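Local atomic coordinates of angiotensin-converting enzyme (PDB entry 6S1Y), a protein that probably cleaves peptides as a zinc-dependent metalloprotease of the angiotensin-converting enzyme family in the malaria mosquito. Residues L429-F434 against V499-Q504; F383-G388 against Y494-V499; F507-C512 against S568-L573. All coordinates share one frame; numbering follows the deposited sequence. Where two conformers were deposited one is given.

How the interactions relate
The segments come along the chain as 383-388, 429-434, 494-499, 499-504, 507-512 and 568-573. Interaction 2 opens first, on helix 381-395. Interaction 1 opens inside that loop, at the start of helix 431-447. Helix 495-514 then closes interaction 2 and, a turn later, interaction 1. The two loops therefore cross, and they share V499. Interaction 3 opens further along the same helix, after both have closed, and is completed by 568-573 at the start of helix 570-575. Helix 495-514 thus takes part in all three contacts. It ties together helix 381-395, which supplies the zinc ligand E385, the pocket wall carrying F431 and the short helix 570-575.

Interaction 1: residues L429-F434 against V499-Q504; sequences LVFLPF and VSYVIQ
F431 and Y501 meet ring against ring, and L432 fills the hollow beside the root of Y501. Segment 429-434 leads into helix 431-447, and 499-504 lies within helix 495-514. The nearest CA atoms are those of L432 and Y501. The F431 ring does not lie flat on its partner. One corner, CD2, stands 3.3 Å above the plane of the Y501 ring and over its centre. The neighbouring atom CE2 of F431 comes within 3.5 Å of CE1 of Y501. The ring planes are inclined at 39°, which makes the pair oblique. F431 has CG anti to its backbone N (chi1 173°), and this torsion carries the ring across to the tyrosine. In return the Y501 hydroxyl rises over the rim of one F431 face.

The second bump is a methyl. CD2 of L432 packs 3.5 Å from CB of Y501. The same methyl also touches CG2 of V502, at 3.9 Å, so it sits in the notch between two consecutive side chains of helix 495-514. The leucine side chain meets that of V502 at about a right angle.

On the opposite face of the Y501 ring lies the amide nitrogen NE2 of Q504, near the rim. Y501 is therefore held between F431 and Q504. NE2 also reaches back to O and OG of S500 by two weak hydrogen bonds, and it bonds to D389 of helix 381-395.

No hydrogen bond crosses between the segments, and every touching residue is buried. The polar end of Y501 has a weak bond to K428, just before the first segment. F431 also touches the bound peptide ligand. The chemistry is thus apolar and aromatic, consistent with shape fit, rather than polar pairing, helping to position F431 beside the ligand.

Interaction 2: residues F383-G388 against Y494-V499; sequences FHEAVG and YLRYFV. With ZN (zinc ion), chain G; KSN ((2~{S})-2-[[(4~{S})-4-azanyl-5-oxidanyl-5-oxidanylidene-pentanoyl]amino]pentanedioic acid), chain H.
E385 faces R496 and Y497 across the contact, and its side chain runs from the helix backbone to the zinc. CB lies near the carbonyl oxygen of R496 and CD1 of Y497. CG of E385 rests 3.8 Å from both CB and CG of R496, so the aliphatic part of the arginine backs the glutamate stem. The stem bends at chi2 (-58°), which turns the carboxylate toward the metal. CD of E385 passes CE1 of Y497 at 3.5 Å. OE1 of E385 binds the zinc ion at 1.9 Å and approaches CE1 of Y497 to 3.2 Å. OE1 of E385 also lies 3.0 Å from O15 of the ligand KSN, both being zinc ligands. OE2 stays farther from the metal and touches CD of R496. OE2 of E385 is 4.1 Å from NH1 of R496, beyond a salt bridge; the arginine makes its salt bridge through NE with E493.

H357 and H361 complete the protein's share of the zinc site, the HExxH-plus-glutamate arrangement of gluzincin peptidases. KSN adds O15 and, more distantly, O14. OH of Y497 donates to O15 of KSN over 2.7 Å, in the plane of its own ring. OH of Y494 donates over 2.6 Å to O19 of KSN, on the carboxylate of the other glutamyl unit. CD2 of Y497 lies over the centre of the Y494 ring.

The contact joins helix 381-395 to the first turn of helix 495-514. Helix 431-447 packs on Y494 and Y497, helix 203-233 touches L495, F498 and V499, and F383 and A386 pack against I503 and F507 farther along helix 495-514.

Interaction 3: residues F507-C512 against S568-L573; sequences FHRAAC and SADAIL
R509 reaches from helix 495-514 to D570 and A571 at the start of a short helix. Its guanidinium makes the polar link. D570 was modelled in two conformers, and what follows holds for one of them. NH1 of R509 donates to OD2 of D570 over 3.4 Å. The bond is nearly straight, with an N-H...O angle of 163°, but it is long and weak. The pair counts as a salt bridge, probably present only part of the time. The carboxylate group lies at the guanidinium edge, and the two planes are turned 74° apart. They therefore do not pair side by side, and one N-H serves one oxygen.

A water makes a second link. NH2 of R509 donates to the water oxygen at 2.9 Å, and the water gives a weak bond to OD2 of D570. In this conformer OD2 has two weak partners, NH1 of R509 and the water. E574 and E564 are near enough to R509 for long, weak ion pairs only.

The guanidinium also rests on an apolar knob. CB of A571 sits over the centre of one face, 3.8 Å from CZ of R509. The arginine chain leaves the helix extended and bends at chi3 to reach it.

The start of the second helix has its own bond. D570 N donates to OG of S568 over 3.1 Å at 165°, so this backbone N-H is satisfied by a cap. S568 N is met by OE1 of Q506, just before the first segment.

D570 is exposed, while A571 is buried. Nearby, C512 forms a disulfide with C530. The motif is a serine-capped helix start, linked to helix 495-514 by a long, weak salt bridge and by A571 packed on the guanidinium, in this largely helical peptidase fold.

Interaction 1: residues L429-F434 against V499-Q504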
loop_
_atom_site.group_PDB
_atom_site.type_symbol
_atom_site.label_atom_id
_atom_site.label_comp_id
_atom_site.label_asym_id
_atom_site.label_seq_id
_atom_site.Cartn_x
_atom_site.Cartn_y
_atom_site.Cartn_z
ATOM N N LEU A 429 11.210 -0.004 6.882
ATOM C CA LEU A 429 10.910 0.497 8.215
ATOM C C LEU A 429 10.381 1.925 8.158
ATOM O O LEU A 429 9.447 2.264 8.884
ATOM C CB LEU A 429 12.135 0.408 9.115
ATOM C CG LEU A 429 11.825 0.884 10.526
ATOM C CD1 LEU A 429 10.913 -0.101 11.232
ATOM C CD2 LEU A 429 13.093 1.066 11.301
ATOM N N VAL A 430 10.959 2.780 7.300
ATOM C CA VAL A 430 10.559 4.179 7.274
ATOM C C VAL A 430 9.118 4.374 6.810
ATOM O O VAL A 430 8.545 5.463 6.990
ATOM C CB VAL A 430 11.496 5.007 6.371
ATOM C CG1 VAL A 430 12.945 4.837 6.801
ATOM C CG2 VAL A 430 11.323 4.623 4.940
ATOM N N PHE A 431 8.518 3.362 6.197
ATOM C CA PHE A 431 7.172 3.504 5.630
ATOM C C PHE A 431 6.098 3.514 6.718
ATOM O O PHE A 431 5.046 4.146 6.551
ATOM C CB PHE A 431 6.967 2.375 4.605
ATOM C CG PHE A 431 5.580 2.289 4.054
ATOM C CD1 PHE A 431 5.183 3.096 3.010
ATOM C CD2 PHE A 431 4.691 1.364 4.552
ATOM C CE1 PHE A 431 3.912 3.020 2.509
ATOM C CE2 PHE A 431 3.404 1.292 4.060
ATOM C CZ PHE A 431 3.023 2.124 3.041
ATOM N N LEU A 432 6.337 2.865 7.838
ATOM C CA LEU A 432 5.297 2.778 8.865
ATOM C C LEU A 432 4.877 4.132 9.408
ATOM O O LEU A 432 3.667 4.424 9.404
ATOM C CB LEU A 432 5.767 1.840 9.983
ATOM C CG LEU A 432 5.732 0.390 9.486
ATOM C CD1 LEU A 432 6.924 -0.369 9.915
ATOM C CD2 LEU A 432 4.482 -0.305 9.988
ATOM N N PRO A 433 5.782 5.006 9.849
ATOM C CA PRO A 433 5.338 6.353 10.231
ATOM C C PRO A 433 4.621 7.076 9.112
ATOM O O PRO A 433 3.652 7.800 9.368
ATOM C CB PRO A 433 6.644 7.060 10.628
ATOM C CG PRO A 433 7.627 5.902 10.931
ATOM C CD PRO A 433 7.232 4.813 10.008
ATOM N N PHE A 434 5.073 6.927 7.872
ATOM C CA PHE A 434 4.364 7.550 6.766
ATOM C C PHE A 434 2.931 7.046 6.689
ATOM O O PHE A 434 1.990 7.837 6.636
ATOM C CB PHE A 434 5.080 7.265 5.449
ATOM C CG PHE A 434 4.327 7.748 4.242
ATOM C CD1 PHE A 434 4.458 9.062 3.806
ATOM C CD2 PHE A 434 3.503 6.897 3.545
ATOM C CE1 PHE A 434 3.787 9.504 2.692
ATOM C CE2 PHE A 434 2.820 7.333 2.434
ATOM C CZ PHE A 434 2.962 8.637 2.004
ATOM N N VAL A 499 -0.973 -1.782 8.689
ATOM C CA VAL A 499 -1.222 -3.107 9.248
ATOM C C VAL A 499 -0.397 -4.152 8.513
ATOM O O VAL A 499 0.262 -4.998 9.130
ATOM C CB VAL A 499 -2.728 -3.418 9.199
ATOM C CG1 VAL A 499 -3.018 -4.810 9.697
ATOM C CG2 VAL A 499 -3.474 -2.433 10.052
ATOM N N SER A 500 -0.401 -4.095 7.179
ATOM C CA SER A 500 0.415 -5.010 6.389
ATOM C C SER A 500 1.876 -4.999 6.815
ATOM O O SER A 500 2.516 -6.047 6.917
ATOM C CB SER A 500 0.330 -4.640 4.912
ATOM O OG SER A 500 1.303 -5.375 4.198
ATOM N N TYR A 501 2.451 -3.811 6.989
ATOM C CA TYR A 501 3.881 -3.731 7.274
ATOM C C TYR A 501 4.216 -4.280 8.657
ATOM O O TYR A 501 5.340 -4.744 8.865
ATOM C CB TYR A 501 4.374 -2.293 7.089
ATOM C CG TYR A 501 4.871 -2.054 5.678
ATOM C CD1 TYR A 501 4.009 -2.152 4.593
ATOM C CD2 TYR A 501 6.207 -1.766 5.425
ATOM C CE1 TYR A 501 4.451 -1.962 3.293
ATOM C CE2 TYR A 501 6.663 -1.570 4.105
ATOM C CZ TYR A 501 5.777 -1.686 3.057
ATOM O OH TYR A 501 6.203 -1.499 1.773
ATOM N N VAL A 502 3.258 -4.310 9.579
ATOM C CA VAL A 502 3.450 -5.030 10.833
ATOM C C VAL A 502 3.245 -6.539 10.645
ATOM O O VAL A 502 4.138 -7.347 10.926
ATOM C CB VAL A 502 2.500 -4.490 11.915
ATOM C CG1 VAL A 502 2.698 -5.291 13.216
ATOM C CG2 VAL A 502 2.697 -3.002 12.136
ATOM N N ILE A 503 2.051 -6.947 10.197
ATOM C CA ILE A 503 1.727 -8.376 10.242
ATOM C C ILE A 503 2.522 -9.161 9.220
ATOM O O ILE A 503 2.752 -10.362 9.404
ATOM C CB ILE A 503 0.220 -8.658 10.033
ATOM C CG1 ILE A 503 -0.211 -8.343 8.604
ATOM C CG2 ILE A 503 -0.589 -7.874 11.026
ATOM C CD1 ILE A 503 -1.696 -8.500 8.394
ATOM N N GLN A 504 2.951 -8.529 8.128
ATOM C CA GLN A 504 3.708 -9.302 7.154
ATOM C C GLN A 504 4.951 -9.919 7.785
ATOM O O GLN A 504 5.437 -10.959 7.310
ATOM C CB GLN A 504 4.084 -8.460 5.936
ATOM C CG GLN A 504 5.192 -7.432 6.143
ATOM C CD GLN A 504 5.420 -6.577 4.875
ATOM O OE1 GLN A 504 6.495 -6.580 4.304
ATOM N NE2 GLN A 504 4.391 -5.858 4.453
#

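Interaction 2: residues F383-G388 against Y494-V499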
loop_
_atom_site.group_PDB
_atom_site.type_symbol
_atom_site.label_atom_id
_atom_site.label_comp_id
_atom_site.label_asym_id
_atom_site.label_seq_id
_atom_site.Cartn_x
_atom_site.Cartn_y
_atom_site.Cartn_z
ATOM N N PHE A 383 -4.465 -7.860 5.589
ATOM C CA PHE A 383 -4.104 -9.166 5.045
ATOM C C PHE A 383 -3.877 -9.088 3.540
ATOM O O PHE A 383 -2.927 -9.674 3.017
ATOM C CB PHE A 383 -5.191 -10.197 5.333
ATOM C CG PHE A 383 -5.145 -10.768 6.714
ATOM C CD1 PHE A 383 -5.217 -9.948 7.820
ATOM C CD2 PHE A 383 -5.084 -12.139 6.897
ATOM C CE1 PHE A 383 -5.198 -10.473 9.084
ATOM C CE2 PHE A 383 -5.077 -12.676 8.156
ATOM C CZ PHE A 383 -5.129 -11.848 9.261
ATOM N N HIS A 384 -4.739 -8.368 2.818
ATOM C CA HIS A 384 -4.596 -8.300 1.366
ATOM C C HIS A 384 -3.282 -7.654 0.956
ATOM O O HIS A 384 -2.619 -8.111 0.014
ATOM C CB HIS A 384 -5.749 -7.522 0.765
ATOM C CG HIS A 384 -6.505 -8.294 -0.259
ATOM N ND1 HIS A 384 -5.951 -8.656 -1.467
ATOM C CD2 HIS A 384 -7.759 -8.800 -0.251
ATOM C CE1 HIS A 384 -6.839 -9.331 -2.171
ATOM N NE2 HIS A 384 -7.943 -9.435 -1.454
ATOM N N GLU A 385 -2.890 -6.574 1.652
ATOM C CA GLU A 385 -1.644 -5.888 1.322
ATOM C C GLU A 385 -0.420 -6.680 1.753
ATOM O O GLU A 385 0.656 -6.498 1.184
ATOM C CB GLU A 385 -1.652 -4.500 1.975
ATOM C CG GLU A 385 -2.881 -3.674 1.630
ATOM C CD GLU A 385 -3.030 -3.491 0.135
ATOM O OE1 GLU A 385 -2.010 -3.580 -0.578
ATOM O OE2 GLU A 385 -4.172 -3.282 -0.312
ATOM N N ALA A 386 -0.565 -7.578 2.718
ATOM C CA ALA A 386 0.587 -8.304 3.248
ATOM C C ALA A 386 1.063 -9.443 2.354
ATOM O O ALA A 386 2.250 -9.796 2.395
ATOM C CB ALA A 386 0.245 -8.863 4.632
ATOM N N VAL A 387 0.181 -10.021 1.530
ATOM C CA VAL A 387 0.481 -11.324 0.932
ATOM C C VAL A 387 1.722 -11.247 0.043
ATOM O O VAL A 387 2.665 -12.028 0.199
ATOM C CB VAL A 387 -0.723 -11.855 0.131
ATOM C CG1 VAL A 387 -0.307 -13.112 -0.617
ATOM C CG2 VAL A 387 -1.907 -12.110 1.046
ATOM N N GLY A 388 1.698 -10.365 -0.962
ATOM C CA GLY A 388 2.828 -10.266 -1.859
ATOM C C GLY A 388 4.087 -9.780 -1.162
ATOM O O GLY A 388 5.202 -10.169 -1.530
ATOM N N TYR A 494 -5.700 3.955 3.785
ATOM C CA TYR A 494 -4.260 3.694 3.787
ATOM C C TYR A 494 -3.772 2.920 4.997
ATOM O O TYR A 494 -2.658 2.383 4.960
ATOM C CB TYR A 494 -3.456 5.000 3.690
ATOM C CG TYR A 494 -2.126 4.859 2.952
ATOM C CD1 TYR A 494 -2.083 4.804 1.568
ATOM C CD2 TYR A 494 -0.918 4.792 3.645
ATOM C CE1 TYR A 494 -0.885 4.685 0.896
ATOM C CE2 TYR A 494 0.276 4.680 2.985
ATOM C CZ TYR A 494 0.288 4.615 1.611
ATOM O OH TYR A 494 1.486 4.497 0.978
ATOM N N LEU A 495 -4.569 2.822 6.059
ATOM C CA LEU A 495 -4.139 2.041 7.217
ATOM C C LEU A 495 -3.889 0.579 6.853
ATOM O O LEU A 495 -3.087 -0.088 7.513
ATOM C CB LEU A 495 -5.174 2.138 8.341
ATOM C CG LEU A 495 -4.641 1.559 9.659
ATOM C CD1 LEU A 495 -3.788 2.589 10.372
ATOM C CD2 LEU A 495 -5.771 1.081 10.553
ATOM N N ARG A 496 -4.548 0.071 5.809
ATOM C CA ARG A 496 -4.238 -1.274 5.314
ATOM C C ARG A 496 -2.731 -1.500 5.180
ATOM O O ARG A 496 -2.234 -2.601 5.458
ATOM C CB ARG A 496 -4.914 -1.510 3.957
ATOM C CG ARG A 496 -4.584 -0.465 2.897
ATOM C CD ARG A 496 -5.461 -0.618 1.648
ATOM N NE ARG A 496 -6.876 -0.371 1.913
ATOM C CZ ARG A 496 -7.841 -0.540 1.007
ATOM N NH1 ARG A 496 -7.526 -0.934 -0.206
ATOM N NH2 ARG A 496 -9.120 -0.317 1.318
ATOM N N TYR A 497 -1.984 -0.475 4.729
ATOM C CA TYR A 497 -0.556 -0.673 4.486
ATOM C C TYR A 497 0.234 -0.641 5.793
ATOM O O TYR A 497 1.194 -1.392 5.961
ATOM C CB TYR A 497 -0.039 0.367 3.490
ATOM C CG TYR A 497 -0.793 0.376 2.166
ATOM C CD1 TYR A 497 -0.516 -0.566 1.160
ATOM C CD2 TYR A 497 -1.777 1.318 1.916
ATOM C CE1 TYR A 497 -1.204 -0.556 -0.039
ATOM C CE2 TYR A 497 -2.481 1.322 0.723
ATOM C CZ TYR A 497 -2.191 0.384 -0.247
ATOM O OH TYR A 497 -2.874 0.409 -1.442
ATOM N N PHE A 498 -0.189 0.172 6.754
ATOM C CA PHE A 498 0.415 0.122 8.079
ATOM C C PHE A 498 0.250 -1.264 8.699
ATOM O O PHE A 498 1.214 -1.871 9.190
ATOM C CB PHE A 498 -0.221 1.197 8.980
ATOM C CG PHE A 498 0.387 1.269 10.354
ATOM C CD1 PHE A 498 -0.004 0.389 11.353
ATOM C CD2 PHE A 498 1.362 2.210 10.646
ATOM C CE1 PHE A 498 0.567 0.457 12.624
ATOM C CE2 PHE A 498 1.933 2.283 11.904
ATOM C CZ PHE A 498 1.533 1.392 12.895
ATOM N N VAL A 499 -0.973 -1.782 8.689
ATOM C CA VAL A 499 -1.222 -3.107 9.248
ATOM C C VAL A 499 -0.397 -4.152 8.513
ATOM O O VAL A 499 0.262 -4.998 9.130
ATOM C CB VAL A 499 -2.728 -3.418 9.199
ATOM C CG1 VAL A 499 -3.018 -4.810 9.697
ATOM C CG2 VAL A 499 -3.474 -2.433 10.052
HETATM ZN ZN ZN G . -1.872 -3.548 -2.508
HETATM C C10 KSN H . -6.163 0.362 -5.488
HETATM C C13 KSN H . -2.194 -1.627 -4.108
HETATM C C17 KSN H . 2.132 2.960 -2.367
HETATM C C02 KSN H . 2.240 1.457 -2.082
HETATM C C03 KSN H . 1.074 0.595 -2.587
HETATM C C04 KSN H . 0.213 1.177 -3.696
HETATM C C05 KSN H . 0.173 0.352 -5.008
HETATM C C07 KSN H . -2.332 -0.243 -4.790
HETATM C C08 KSN H . -3.602 -0.094 -5.618
HETATM C C09 KSN H . -4.882 -0.090 -4.761
HETATM N N01 KSN H . 2.372 1.220 -0.641
HETATM N N06 KSN H . -1.061 -0.258 -5.526
HETATM O O11 KSN H . -6.070 1.028 -6.566
HETATM O O12 KSN H . -7.322 0.090 -5.019
HETATM O O14 KSN H . -1.679 -2.569 -4.770
HETATM O O15 KSN H . -2.536 -1.821 -2.925
HETATM O O16 KSN H . 1.166 0.261 -5.666
HETATM O O18 KSN H . 2.564 3.380 -3.474
HETATM O O19 KSN H . 1.649 3.804 -1.566
#

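Interaction 3: residues F507-C512 against S568-L573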
loop_
_atom_site.group_PDB
_atom_site.type_symbol
_atom_site.label_atom_id
_atom_site.label_comp_id
_atom_site.label_asym_id
_atom_site.label_seq_id
_atom_site.Cartn_x
_atom_site.Cartn_y
_atom_site.Cartn_z
ATOM N N PHE A 507 3.680 -13.059 9.488
ATOM C CA PHE A 507 3.478 -14.085 8.465
ATOM C C PHE A 507 4.820 -14.642 7.990
ATOM O O PHE A 507 5.000 -15.861 7.875
ATOM C CB PHE A 507 2.704 -13.497 7.280
ATOM C CG PHE A 507 1.283 -13.061 7.600
ATOM C CD1 PHE A 507 0.634 -13.497 8.737
ATOM C CD2 PHE A 507 0.593 -12.251 6.720
ATOM C CE1 PHE A 507 -0.674 -13.120 8.990
ATOM C CE2 PHE A 507 -0.716 -11.865 6.968
ATOM C CZ PHE A 507 -1.350 -12.295 8.104
ATOM N N HIS A 508 5.777 -13.753 7.694
ATOM C CA HIS A 508 7.097 -14.189 7.243
ATOM C C HIS A 508 7.765 -15.094 8.270
ATOM O O HIS A 508 8.385 -16.101 7.911
ATOM C CB HIS A 508 7.962 -12.959 6.967
ATOM C CG HIS A 508 9.374 -13.257 6.552
ATOM N ND1 HIS A 508 9.687 -13.859 5.356
ATOM C CD2 HIS A 508 10.556 -12.976 7.147
ATOM C CE1 HIS A 508 10.997 -13.948 5.233
ATOM N NE2 HIS A 508 11.548 -13.426 6.310
ATOM N N ARG A 509 7.679 -14.735 9.549
ATOM C CA ARG A 509 8.304 -15.541 10.589
ATOM C C ARG A 509 7.688 -16.933 10.632
ATOM O O ARG A 509 8.408 -17.933 10.738
ATOM C CB ARG A 509 8.152 -14.852 11.941
ATOM C CG ARG A 509 8.643 -15.684 13.140
ATOM C CD ARG A 509 8.744 -14.862 14.412
ATOM N NE ARG A 509 7.447 -14.401 14.873
ATOM C CZ ARG A 509 7.265 -13.600 15.916
ATOM N NH1 ARG A 509 8.314 -13.168 16.616
ATOM N NH2 ARG A 509 6.037 -13.229 16.258
ATOM N N ALA A 510 6.360 -17.012 10.552
ATOM C CA ALA A 510 5.688 -18.302 10.570
ATOM C C ALA A 510 6.044 -19.128 9.345
ATOM O O ALA A 510 6.254 -20.341 9.445
ATOM C CB ALA A 510 4.176 -18.091 10.660
ATOM N N ALA A 511 6.142 -18.497 8.180
ATOM C CA ALA A 511 6.435 -19.271 6.979
ATOM C C ALA A 511 7.875 -19.761 6.969
ATOM O O ALA A 511 8.150 -20.871 6.491
ATOM C CB ALA A 511 6.146 -18.439 5.726
ATOM N N CYS A 512 8.811 -18.937 7.452
ATOM C CA CYS A 512 10.196 -19.377 7.556
ATOM C C CYS A 512 10.322 -20.526 8.548
ATOM O O CYS A 512 11.043 -21.493 8.297
ATOM C CB CYS A 512 11.089 -18.204 7.962
ATOM S SG CYS A 512 11.055 -16.827 6.773
ATOM N N SER A 568 1.168 -7.908 16.263
ATOM C CA SER A 568 2.229 -7.631 17.215
ATOM C C SER A 568 3.453 -7.167 16.459
ATOM O O SER A 568 3.781 -7.722 15.407
ATOM C CB SER A 568 2.591 -8.852 18.054
ATOM O OG SER A 568 3.729 -8.569 18.850
ATOM N N ALA A 569 4.105 -6.131 16.990
ATOM C CA ALA A 569 5.353 -5.623 16.430
ATOM C C ALA A 569 6.573 -6.444 16.824
ATOM O O ALA A 569 7.689 -6.060 16.447
ATOM C CB ALA A 569 5.577 -4.176 16.874
ATOM N N ASP A 570 6.390 -7.539 17.568
ATOM C CA ASP A 570 7.513 -8.373 17.991
ATOM C C ASP A 570 8.343 -8.805 16.791
ATOM O O ASP A 570 9.570 -8.642 16.773
ATOM C CB ASP A 570 6.975 -9.588 18.767
ATOM C CG ASP A 570 8.061 -10.591 19.172
ATOM O OD1 ASP A 570 9.269 -10.269 19.088
ATOM O OD2 ASP A 570 7.681 -11.713 19.594
ATOM N N ALA A 571 7.674 -9.322 15.756
ATOM C CA ALA A 571 8.374 -9.878 14.602
ATOM C C ALA A 571 9.211 -8.819 13.898
ATOM O O ALA A 571 10.389 -9.041 13.598
ATOM C CB ALA A 571 7.378 -10.510 13.623
ATOM N N ILE A 572 8.625 -7.653 13.637
ATOM C CA ILE A 572 9.348 -6.632 12.878
ATOM C C ILE A 572 10.457 -6.000 13.715
ATOM O O ILE A 572 11.515 -5.663 13.178
ATOM C CB ILE A 572 8.379 -5.562 12.326
ATOM C CG1 ILE A 572 9.137 -4.632 11.385
ATOM C CG2 ILE A 572 7.723 -4.767 13.430
ATOM C CD1 ILE A 572 8.287 -3.525 10.766
ATOM N N LEU A 573 10.271 -5.857 15.028
ATOM C CA LEU A 573 11.381 -5.393 15.866
ATOM C C LEU A 573 12.518 -6.403 15.910
ATOM O O LEU A 573 13.690 -6.012 15.944
ATOM C CB LEU A 573 10.900 -5.100 17.289
ATOM C CG LEU A 573 9.936 -3.915 17.389
ATOM C CD1 LEU A 573 9.350 -3.781 18.808
ATOM C CD2 LEU A 573 10.648 -2.642 16.975
HETATM O O HOH W 1 4.437 -12.073 18.362
#